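Local structure of sulfate adenylyltransferase (4DNX) at residues Met269-Ala281 against His298-Ala310. The protein catalyses the reaction of sulfate with ATP to give adenosine 5'-phosphosulfate and diphosphate. Numbering follows the deposited sequence.
Sequences MLYAGPREAVLHA and HAGVGDYYGPFDA
The Tyr-305 ring lies against the start of helix 274-287: Pro-274 CD stands 3.9 Å from the ring centroid and 24° off its normal, and Gly-273 CA shares that face, two CH-pi contacts. Tyr-304 CB backs the opposite face, and Tyr-271 O sits at the edge, in plane. The hydroxyl OH is hydrogen-bonded to Tyr-136 O and His-143 NE2. Replacing Tyr-305 by an alanine is likely to leave those two without this hydroxyl and Pro-274 and Gly-273 without the ring face they pack on. The imidazoles of His-280 and His-298 meet rim to rim with planes at 86°; His-280 ND1 and His-298 NE2, each in the other's ring plane, share a hydrogen bond of 2.9 Å. His-298 CD2 also touches Ala-277 CB, the ring end reaching the helix because CG lies opposite the backbone N (chi1 -174°). Between these ring contacts, Gly-273 N at the N-cap donates to Ala-299 O over 3.0 Å, from above the carbonyl plane. Glu-276 OE1 accepts from Ala-272 N at 3.1 Å and touches Ala-299 CB. Ala-277 and Ala-310 both pack on Ile-294 of strand 291-294 in the Rossmann-like parallel sheet, while Pro-274 reaches Ile-313 of helix 309-316 and Val-301 meets Pro-144 of helix 144-149.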
ATOM      1  N   MET A 269       4.375  10.155 -17.977  1.00 14.49           N
ATOM      2  CA  MET A 269       5.393   9.848 -18.982  1.00 15.82           C
ATOM      3  C   MET A 269       5.928  11.104 -19.688  1.00 16.25           C
ATOM      4  O   MET A 269       5.145  12.005 -20.063  1.00 16.12           O
ATOM      5  CB  MET A 269       4.799   8.920 -20.060  1.00 19.10           C
ATOM      6  CG  MET A 269       4.411   7.530 -19.583  1.00 26.14           C
ATOM      7  SD  MET A 269       3.335   6.709 -20.836  1.00 32.62           S
ATOM      8  CE  MET A 269       4.467   6.556 -22.213  1.00 38.12           C
ATOM      9  N   LEU A 270       7.253  11.152 -19.887  1.00 14.43           N
ATOM     10  CA  LEU A 270       7.876  12.246 -20.646  1.00 14.75           C
ATOM     11  C   LEU A 270       7.998  11.990 -22.153  1.00 15.45           C
ATOM     12  O   LEU A 270       8.221  12.919 -22.952  1.00 15.77           O
ATOM     13  CB  LEU A 270       9.271  12.566 -20.083  1.00 16.12           C
ATOM     14  CG  LEU A 270       9.365  12.929 -18.599  1.00 16.42           C
ATOM     15  CD1 LEU A 270      10.803  12.999 -18.167  1.00 17.94           C
ATOM     16  CD2 LEU A 270       8.701  14.306 -18.350  1.00 16.16           C
ATOM     17  N   TYR A 271       7.881  10.725 -22.542  1.00 15.13           N
ATOM     18  CA  TYR A 271       8.141  10.314 -23.918  1.00 17.69           C
ATOM     19  C   TYR A 271       9.535  10.751 -24.405  1.00 16.98           C
ATOM     20  O   TYR A 271       9.696  11.060 -25.575  1.00 18.69           O
ATOM     21  CB  TYR A 271       7.065  10.850 -24.884  1.00 21.36           C
ATOM     22  CG  TYR A 271       5.633  10.454 -24.542  1.00 24.60           C
ATOM     23  CD1 TYR A 271       5.082   9.262 -25.014  1.00 27.61           C
ATOM     24  CD2 TYR A 271       4.827  11.302 -23.780  1.00 26.17           C
ATOM     25  CE1 TYR A 271       3.744   8.910 -24.703  1.00 30.64           C
ATOM     26  CE2 TYR A 271       3.518  10.959 -23.456  1.00 29.01           C
ATOM     27  CZ  TYR A 271       2.984   9.772 -23.914  1.00 32.06           C
ATOM     28  OH  TYR A 271       1.678   9.474 -23.588  1.00 37.96           O
ATOM     29  N   ALA A 272      10.528  10.736 -23.517  1.00 16.23           N
ATOM     30  CA  ALA A 272      11.854  11.320 -23.801  1.00 16.75           C
ATOM     31  C   ALA A 272      12.934  10.285 -24.097  1.00 17.45           C
ATOM     32  O   ALA A 272      14.143  10.597 -24.145  1.00 18.53           O
ATOM     33  CB  ALA A 272      12.266  12.264 -22.636  1.00 16.05           C
ATOM     34  N   GLY A 273      12.507   9.046 -24.332  1.00 16.70           N
ATOM     35  CA  GLY A 273      13.430   8.010 -24.850  1.00 16.89           C
ATOM     36  C   GLY A 273      14.660   7.855 -23.974  1.00 16.47           C
ATOM     37  O   GLY A 273      14.512   7.651 -22.749  1.00 15.63           O
ATOM     38  N   PRO A 274      15.848   7.949 -24.575  1.00 18.50           N
ATOM     39  CA  PRO A 274      17.095   7.717 -23.833  1.00 19.39           C
ATOM     40  C   PRO A 274      17.211   8.569 -22.568  1.00 18.29           C
ATOM     41  O   PRO A 274      17.625   8.065 -21.510  1.00 17.23           O
ATOM     42  CB  PRO A 274      18.189   8.066 -24.824  1.00 21.41           C
ATOM     43  CG  PRO A 274      17.556   7.964 -26.199  1.00 22.49           C
ATOM     44  CD  PRO A 274      16.074   8.139 -26.027  1.00 20.57           C
ATOM     45  N   ARG A 275      16.868   9.858 -22.633  1.00 17.28           N
ATOM     46  CA  ARG A 275      16.901  10.613 -21.364  1.00 17.68           C
ATOM     47  C   ARG A 275      15.956  10.088 -20.247  1.00 16.36           C
ATOM     48  O   ARG A 275      16.312  10.114 -19.053  1.00 15.63           O
ATOM     49  CB  ARG A 275      16.668  12.094 -21.580  1.00 18.11           C
ATOM     50  CG  ARG A 275      16.861  12.916 -20.278  1.00 21.24           C
ATOM     51  CD  ARG A 275      18.364  12.947 -19.785  1.00 23.36           C
ATOM     52  NE  ARG A 275      19.177  13.734 -20.682  1.00 21.79           N
ATOM     53  CZ  ARG A 275      19.499  15.018 -20.471  1.00 21.17           C
ATOM     54  NH1 ARG A 275      19.162  15.627 -19.347  1.00 18.80           N
ATOM     55  NH2 ARG A 275      20.186  15.670 -21.373  1.00 22.40           N
ATOM     56  N   GLU A 276      14.771   9.611 -20.627  1.00 16.09           N
ATOM     57  CA  GLU A 276      13.826   9.104 -19.666  1.00 14.81           C
ATOM     58  C   GLU A 276      14.302   7.750 -19.129  1.00 14.50           C
ATOM     59  O   GLU A 276      14.053   7.434 -17.967  1.00 14.93           O
ATOM     60  CB  GLU A 276      12.430   8.998 -20.282  1.00 15.90           C
ATOM     61  CG  GLU A 276      11.365   8.640 -19.285  1.00 15.94           C
ATOM     62  CD  GLU A 276       9.971   8.961 -19.778  1.00 16.36           C
ATOM     63  OE1 GLU A 276       9.834   9.052 -21.016  1.00 17.08           O
ATOM     64  OE2 GLU A 276       9.050   9.107 -18.930  1.00 18.00           O
ATOM     65  N   ALA A 277      15.026   6.986 -19.972  1.00 14.14           N
ATOM     66  CA  ALA A 277      15.579   5.699 -19.539  1.00 13.99           C
ATOM     67  C   ALA A 277      16.564   5.912 -18.377  1.00 13.64           C
ATOM     68  O   ALA A 277      16.610   5.096 -17.445  1.00 13.54           O
ATOM     69  CB  ALA A 277      16.254   4.949 -20.723  1.00 14.19           C
ATOM     70  N   VAL A 278      17.341   7.002 -18.413  1.00 14.22           N
ATOM     71  CA  VAL A 278      18.241   7.294 -17.297  1.00 13.62           C
ATOM     72  C   VAL A 278      17.449   7.616 -16.011  1.00 13.44           C
ATOM     73  O   VAL A 278      17.834   7.179 -14.890  1.00 13.98           O
ATOM     74  CB  VAL A 278      19.225   8.445 -17.643  1.00 14.11           C
ATOM     75  CG1 VAL A 278      20.154   8.708 -16.465  1.00 14.21           C
ATOM     76  CG2 VAL A 278      20.028   8.035 -18.915  1.00 15.03           C
ATOM     77  N   LEU A 279      16.388   8.403 -16.160  1.00 12.33           N
ATOM     78  CA  LEU A 279      15.510   8.678 -15.015  1.00 12.12           C
ATOM     79  C   LEU A 279      14.929   7.380 -14.426  1.00 11.17           C
ATOM     80  O   LEU A 279      14.925   7.186 -13.190  1.00 10.74           O
ATOM     81  CB  LEU A 279      14.382   9.617 -15.445  1.00 12.71           C
ATOM     82  CG  LEU A 279      13.476  10.025 -14.292  1.00 12.96           C
ATOM     83  CD1 LEU A 279      14.280  10.833 -13.233  1.00 12.58           C
ATOM     84  CD2 LEU A 279      12.284  10.857 -14.853  1.00 13.45           C
ATOM     85  N   HIS A 280      14.445   6.491 -15.316  1.00 11.86           N
ATOM     86  CA  HIS A 280      13.950   5.149 -14.922  1.00 12.08           C
ATOM     87  C   HIS A 280      14.973   4.357 -14.136  1.00 12.41           C
ATOM     88  O   HIS A 280      14.621   3.805 -13.103  1.00 13.60           O
ATOM     89  CB  HIS A 280      13.557   4.349 -16.149  1.00 13.17           C
ATOM     90  CG  HIS A 280      12.295   4.805 -16.803  1.00 15.49           C
ATOM     91  ND1 HIS A 280      11.890   4.303 -18.032  1.00 16.77           N
ATOM     92  CD2 HIS A 280      11.356   5.705 -16.426  1.00 15.58           C
ATOM     93  CE1 HIS A 280      10.740   4.873 -18.369  1.00 18.29           C
ATOM     94  NE2 HIS A 280      10.391   5.723 -17.410  1.00 17.62           N
ATOM     95  N   ALA A 281      16.224   4.326 -14.605  1.00 11.44           N
ATOM     96  CA  ALA A 281      17.300   3.626 -13.885  1.00 11.87           C
ATOM     97  C   ALA A 281      17.530   4.253 -12.506  1.00 12.64           C
ATOM     98  O   ALA A 281      17.675   3.549 -11.480  1.00 12.17           O
ATOM     99  CB  ALA A 281      18.591   3.574 -14.728  1.00 12.89           C
ATOM    100  N   HIS A 298      12.959   2.013 -25.947  1.00 18.29           N
ATOM    101  CA  HIS A 298      12.482   2.237 -24.602  1.00 17.39           C
ATOM    102  C   HIS A 298      12.070   3.696 -24.366  1.00 16.13           C
ATOM    103  O   HIS A 298      12.849   4.591 -24.676  1.00 16.39           O
ATOM    104  CB  HIS A 298      13.561   1.795 -23.610  1.00 17.32           C
ATOM    105  CG  HIS A 298      13.122   1.861 -22.180  1.00 16.52           C
ATOM    106  ND1 HIS A 298      12.512   0.800 -21.539  1.00 15.66           N
ATOM    107  CD2 HIS A 298      13.177   2.870 -21.275  1.00 16.55           C
ATOM    108  CE1 HIS A 298      12.245   1.143 -20.285  1.00 16.38           C
ATOM    109  NE2 HIS A 298      12.623   2.399 -20.108  1.00 15.56           N
ATOM    110  N   ALA A 299      10.855   3.887 -23.838  1.00 15.88           N
ATOM    111  CA  ALA A 299      10.274   5.213 -23.504  1.00 17.97           C
ATOM    112  C   ALA A 299      10.165   6.162 -24.712  1.00 18.55           C
ATOM    113  O   ALA A 299      10.049   7.389 -24.542  1.00 20.51           O
ATOM    114  CB  ALA A 299      11.076   5.876 -22.372  1.00 17.15           C
ATOM    115  N   GLY A 300      10.176   5.598 -25.906  1.00 18.62           N
ATOM    116  CA  GLY A 300      10.196   6.385 -27.154  1.00 19.65           C
ATOM    117  C   GLY A 300       8.826   6.827 -27.633  1.00 21.01           C
ATOM    118  O   GLY A 300       7.790   6.463 -27.052  1.00 20.33           O
ATOM    119  N   VAL A 301       8.852   7.671 -28.652  1.00 22.12           N
ATOM    120  CA  VAL A 301       7.656   8.133 -29.382  1.00 22.65           C
ATOM    121  C   VAL A 301       8.121   8.489 -30.781  1.00 23.99           C
ATOM    122  O   VAL A 301       9.287   8.864 -30.971  1.00 22.54           O
ATOM    123  CB  VAL A 301       6.979   9.344 -28.649  1.00 23.84           C
ATOM    124  CG1 VAL A 301       7.870  10.561 -28.611  1.00 23.17           C
ATOM    125  CG2 VAL A 301       5.609   9.660 -29.222  1.00 25.39           C
ATOM    126  N   GLY A 302       7.229   8.346 -31.768  1.00 25.59           N
ATOM    127  CA  GLY A 302       7.505   8.786 -33.141  1.00 28.03           C
ATOM    128  C   GLY A 302       8.804   8.206 -33.673  1.00 29.03           C
ATOM    129  O   GLY A 302       9.121   7.036 -33.416  1.00 30.04           O
ATOM    130  N   ASP A 303       9.593   9.041 -34.342  1.00 30.64           N
ATOM    131  CA  ASP A 303      10.838   8.592 -34.953  1.00 31.05           C
ATOM    132  C   ASP A 303      12.078   9.326 -34.435  1.00 28.94           C
ATOM    133  O   ASP A 303      13.102   9.357 -35.096  1.00 29.78           O
ATOM    134  CB  ASP A 303      10.728   8.707 -36.492  1.00 38.79           C
ATOM    135  CG  ASP A 303      11.003   7.396 -37.187  1.00 46.34           C
ATOM    136  OD1 ASP A 303      10.596   6.327 -36.652  1.00 52.13           O
ATOM    137  OD2 ASP A 303      11.635   7.430 -38.272  1.00 56.42           O
ATOM    138  N   TYR A 304      11.991   9.913 -33.244  1.00 26.86           N
ATOM    139  CA  TYR A 304      13.049  10.797 -32.757  1.00 26.69           C
ATOM    140  C   TYR A 304      14.312  10.092 -32.298  1.00 26.35           C
ATOM    141  O   TYR A 304      15.376  10.688 -32.351  1.00 27.27           O
ATOM    142  CB  TYR A 304      12.551  11.685 -31.609  1.00 25.80           C
ATOM    143  CG  TYR A 304      11.335  12.461 -31.977  1.00 25.68           C
ATOM    144  CD1 TYR A 304      11.430  13.609 -32.783  1.00 28.51           C
ATOM    145  CD2 TYR A 304      10.077  12.041 -31.560  1.00 25.71           C
ATOM    146  CE1 TYR A 304      10.304  14.310 -33.137  1.00 29.78           C
ATOM    147  CE2 TYR A 304       8.924  12.747 -31.918  1.00 26.10           C
ATOM    148  CZ  TYR A 304       9.054  13.879 -32.688  1.00 28.95           C
ATOM    149  OH  TYR A 304       7.932  14.592 -33.045  1.00 29.39           O
ATOM    150  N   TYR A 305      14.195   8.844 -31.840  1.00 24.11           N
ATOM    151  CA  TYR A 305      15.316   8.137 -31.237  1.00 22.98           C
ATOM    152  C   TYR A 305      15.699   6.857 -31.995  1.00 23.68           C
ATOM    153  O   TYR A 305      14.868   6.202 -32.625  1.00 23.59           O
ATOM    154  CB  TYR A 305      15.009   7.815 -29.759  1.00 20.59           C
ATOM    155  CG  TYR A 305      14.335   8.961 -29.032  1.00 19.98           C
ATOM    156  CD1 TYR A 305      14.982  10.200 -28.878  1.00 21.11           C
ATOM    157  CD2 TYR A 305      13.035   8.834 -28.550  1.00 19.17           C
ATOM    158  CE1 TYR A 305      14.359  11.281 -28.225  1.00 19.61           C
ATOM    159  CE2 TYR A 305      12.403   9.919 -27.885  1.00 19.10           C
ATOM    160  CZ  TYR A 305      13.079  11.143 -27.758  1.00 19.94           C
ATOM    161  OH  TYR A 305      12.468  12.194 -27.133  1.00 19.67           O
ATOM    162  N   GLY A 306      16.982   6.540 -31.970  1.00 23.80           N
ATOM    163  CA  GLY A 306      17.433   5.267 -32.542  1.00 24.91           C
ATOM    164  C   GLY A 306      16.966   4.112 -31.648  1.00 22.77           C
ATOM    165  O   GLY A 306      16.778   4.296 -30.443  1.00 22.37           O
ATOM    166  N   PRO A 307      16.786   2.922 -32.231  1.00 23.68           N
ATOM    167  CA  PRO A 307      16.198   1.778 -31.490  1.00 23.68           C
ATOM    168  C   PRO A 307      16.926   1.389 -30.188  1.00 23.20           C
ATOM    169  O   PRO A 307      16.275   0.949 -29.229  1.00 21.67           O
ATOM    170  CB  PRO A 307      16.264   0.614 -32.509  1.00 24.10           C
ATOM    171  CG  PRO A 307      17.152   1.063 -33.601  1.00 25.84           C
ATOM    172  CD  PRO A 307      17.073   2.584 -33.642  1.00 25.91           C
ATOM    173  N   PHE A 308      18.261   1.533 -30.169  1.00 23.82           N
ATOM    174  CA  PHE A 308      19.050   1.185 -28.968  1.00 24.25           C
ATOM    175  C   PHE A 308      19.729   2.373 -28.277  1.00 23.01           C
ATOM    176  O   PHE A 308      20.606   2.197 -27.437  1.00 21.64           O
ATOM    177  CB  PHE A 308      20.062   0.077 -29.307  1.00 27.52           C
ATOM    178  CG  PHE A 308      19.404  -1.159 -29.869  1.00 30.46           C
ATOM    179  CD1 PHE A 308      18.637  -1.973 -29.030  1.00 32.34           C
ATOM    180  CD2 PHE A 308      19.485  -1.457 -31.220  1.00 33.13           C
ATOM    181  CE1 PHE A 308      17.992  -3.105 -29.539  1.00 34.13           C
ATOM    182  CE2 PHE A 308      18.861  -2.591 -31.743  1.00 36.24           C
ATOM    183  CZ  PHE A 308      18.101  -3.410 -30.898  1.00 34.69           C
ATOM    184  N   ASP A 309      19.331   3.592 -28.656  1.00 22.89           N
ATOM    185  CA  ASP A 309      19.870   4.787 -28.003  1.00 23.47           C
ATOM    186  C   ASP A 309      19.646   4.788 -26.487  1.00 21.19           C
ATOM    187  O   ASP A 309      20.490   5.282 -25.728  1.00 20.72           O
ATOM    188  CB  ASP A 309      19.299   6.068 -28.658  1.00 24.76           C
ATOM    189  CG  ASP A 309      19.834   6.311 -30.086  1.00 28.64           C
ATOM    190  OD1 ASP A 309      20.677   5.536 -30.614  1.00 30.28           O
ATOM    191  OD2 ASP A 309      19.412   7.314 -30.719  1.00 30.86           O
ATOM    192  N   ALA A 310      18.511   4.256 -26.037  1.00 19.30           N
ATOM    193  CA  ALA A 310      18.240   4.216 -24.602  1.00 18.71           C
ATOM    194  C   ALA A 310      19.124   3.202 -23.868  1.00 18.50           C
ATOM    195  O   ALA A 310      19.259   3.264 -22.636  1.00 18.38           O
ATOM    196  CB  ALA A 310      16.745   3.977 -24.327  1.00 17.71           C
TER